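Local coordinates for protein rhamnonate dehydratase (Gibberella zeae PH-1, PDB 3FXG) that probably dehydrates L-rhamnonate to its 2-keto-3-deoxy acid, as a magnesium-dependent lyase of the enolase superfamily, at residues Pro218-Cys223 with Ile244-Glu249. Residues are numbered along the deposited sequence; the frame is centred on the assembly and turned at random.
With MG (magnesium ion), chain I.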
# COMPACT_ATOMS: atom_id res chain seq x y z
N PRO A 218 -30.79 9.18 -20.88
CA PRO A 218 -29.35 8.98 -20.66
C PRO A 218 -28.48 9.51 -21.79
O PRO A 218 -28.71 9.21 -22.96
CB PRO A 218 -29.23 7.47 -20.50
CG PRO A 218 -30.56 7.07 -19.92
CD PRO A 218 -31.51 7.90 -20.75
N ILE A 219 -27.48 10.31 -21.43
CA ILE A 219 -26.54 10.87 -22.39
C ILE A 219 -25.13 10.51 -21.96
O ILE A 219 -24.73 10.76 -20.82
CB ILE A 219 -26.64 12.41 -22.47
CG1 ILE A 219 -27.98 12.82 -23.08
CG2 ILE A 219 -25.48 12.97 -23.30
CD1 ILE A 219 -28.18 14.32 -23.15
N MSE A 220 -24.38 9.90 -22.87
CA MSE A 220 -23.00 9.51 -22.61
C MSE A 220 -22.11 10.37 -23.49
O MSE A 220 -22.56 10.89 -24.52
CB MSE A 220 -22.79 8.02 -22.93
CG MSE A 220 -23.54 7.06 -22.02
SE MSE A 220 -25.47 7.00 -22.29
CE MSE A 220 -25.58 5.42 -23.41
N VAL A 221 -20.84 10.53 -23.11
CA VAL A 221 -19.93 11.35 -23.90
C VAL A 221 -18.68 10.58 -24.32
O VAL A 221 -17.95 10.05 -23.48
CB VAL A 221 -19.49 12.60 -23.11
CG1 VAL A 221 -18.59 13.49 -23.97
CG2 VAL A 221 -20.72 13.38 -22.64
N ASP A 222 -18.44 10.51 -25.62
CA ASP A 222 -17.27 9.80 -26.15
C ASP A 222 -16.15 10.81 -26.35
O ASP A 222 -16.35 11.83 -27.01
CB ASP A 222 -17.61 9.12 -27.47
CG ASP A 222 -16.54 8.14 -27.90
OD1 ASP A 222 -15.39 8.56 -28.14
OD2 ASP A 222 -16.85 6.93 -28.00
N CYS A 223 -14.98 10.52 -25.79
CA CYS A 223 -13.85 11.43 -25.89
C CYS A 223 -12.70 10.95 -26.79
O CYS A 223 -11.67 11.61 -26.90
CB CYS A 223 -13.32 11.73 -24.48
SG CYS A 223 -14.58 12.46 -23.38
N ILE A 244 -24.41 13.61 -16.81
CA ILE A 244 -23.88 12.71 -17.84
C ILE A 244 -23.81 11.29 -17.28
O ILE A 244 -23.32 11.07 -16.18
CB ILE A 244 -22.46 13.17 -18.28
CG1 ILE A 244 -22.54 14.57 -18.89
CG2 ILE A 244 -21.87 12.18 -19.28
CD1 ILE A 244 -23.50 14.69 -20.06
N ASN A 245 -24.31 10.32 -18.05
CA ASN A 245 -24.33 8.92 -17.62
C ASN A 245 -22.90 8.38 -17.45
O ASN A 245 -22.56 7.84 -16.39
CB ASN A 245 -25.09 8.06 -18.64
CG ASN A 245 -25.44 6.69 -18.09
OD1 ASN A 245 -25.65 5.74 -18.85
ND2 ASN A 245 -25.52 6.58 -16.77
N TRP A 246 -22.08 8.52 -18.48
CA TRP A 246 -20.69 8.09 -18.37
C TRP A 246 -19.81 8.79 -19.39
O TRP A 246 -20.28 9.26 -20.43
CB TRP A 246 -20.55 6.56 -18.49
CG TRP A 246 -20.58 5.97 -19.89
CD1 TRP A 246 -19.69 6.21 -20.90
CD2 TRP A 246 -21.50 4.99 -20.39
NE1 TRP A 246 -19.99 5.43 -22.00
CE2 TRP A 246 -21.10 4.67 -21.71
CE3 TRP A 246 -22.62 4.35 -19.85
CZ2 TRP A 246 -21.79 3.74 -22.49
CZ3 TRP A 246 -23.30 3.41 -20.63
CH2 TRP A 246 -22.88 3.12 -21.94
N TRP A 247 -18.52 8.87 -19.06
CA TRP A 247 -17.53 9.50 -19.92
C TRP A 247 -16.65 8.39 -20.49
O TRP A 247 -16.03 7.63 -19.74
CB TRP A 247 -16.69 10.49 -19.10
CG TRP A 247 -17.51 11.63 -18.57
CD1 TRP A 247 -18.31 11.63 -17.47
CD2 TRP A 247 -17.64 12.93 -19.16
NE1 TRP A 247 -18.93 12.85 -17.33
CE2 TRP A 247 -18.53 13.67 -18.36
CE3 TRP A 247 -17.08 13.54 -20.30
CZ2 TRP A 247 -18.88 14.99 -18.65
CZ3 TRP A 247 -17.43 14.86 -20.59
CH2 TRP A 247 -18.32 15.57 -19.77
N GLU A 248 -16.61 8.32 -21.81
CA GLU A 248 -15.88 7.26 -22.52
C GLU A 248 -14.52 7.60 -23.11
O GLU A 248 -14.35 8.63 -23.77
CB GLU A 248 -16.79 6.70 -23.61
CG GLU A 248 -16.25 5.46 -24.31
CD GLU A 248 -17.32 4.76 -25.13
OE1 GLU A 248 -18.46 4.65 -24.64
OE2 GLU A 248 -17.02 4.32 -26.25
N GLU A 249 -13.57 6.70 -22.90
CA GLU A 249 -12.20 6.82 -23.39
C GLU A 249 -11.62 8.22 -23.28
O GLU A 249 -11.12 8.78 -24.26
CB GLU A 249 -12.13 6.34 -24.85
CG GLU A 249 -10.79 5.67 -25.19
CD GLU A 249 -10.72 5.10 -26.60
OE1 GLU A 249 -9.76 4.35 -26.88
OE2 GLU A 249 -11.61 5.41 -27.43
MG MG I . -15.93 4.90 -28.12
O HOH W 1 -14.05 6.19 -28.25
O HOH W 2 -17.82 4.14 -29.54
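D222 and E248 meet at a magnesium ion where two parallel strands of the barrel domain, 219-222 and 246-248, linked by helix 229-238, reach their C-terminal ends. Backbone hydrogen bonds run from N245 N to I219 O, V221 N to W246 O, E248 N to V221 O (2.8 Å) and C223 N to E248 O. Next to D222 and E248, selenomethionine M220 lays CG over the W246 six-membered ring, 3.4 Å from its centroid, with SE above the same face in a Met-aromatic contact; the chain bends at chi2 and chi3, and CE lies 3.8 Å from W246 CH2. W246 NE1 donates in its ring plane to the anti lone pair of E248 OE1 (3.1 Å), which K185 and Q296 also hold. E248 chi1 (-172°) sets CG anti to the backbone N, and the chain runs on extended; E248 OE2 binds the magnesium at 2.2 Å. D222 OD2 binds the magnesium at 2.2 Å too, the carboxylate planes turned 54° apart; E275 adds the third protein ligand. Metal-bound water 1 donates to D222 OD1, which also accepts from Y224 N, and to E249 OE2, while E249 OE1 is hydrogen-bonded to H276. On the face of V221 and W247, V221 CB and I244 CG2 cover the W247 ring near its rim, beneath helix 195-213, and C223 SG lies at the ring edge. This beta-alpha-beta unit, with acidic metal ligands at successive strand ends, is typical of the enolase-superfamily TIM-like barrel.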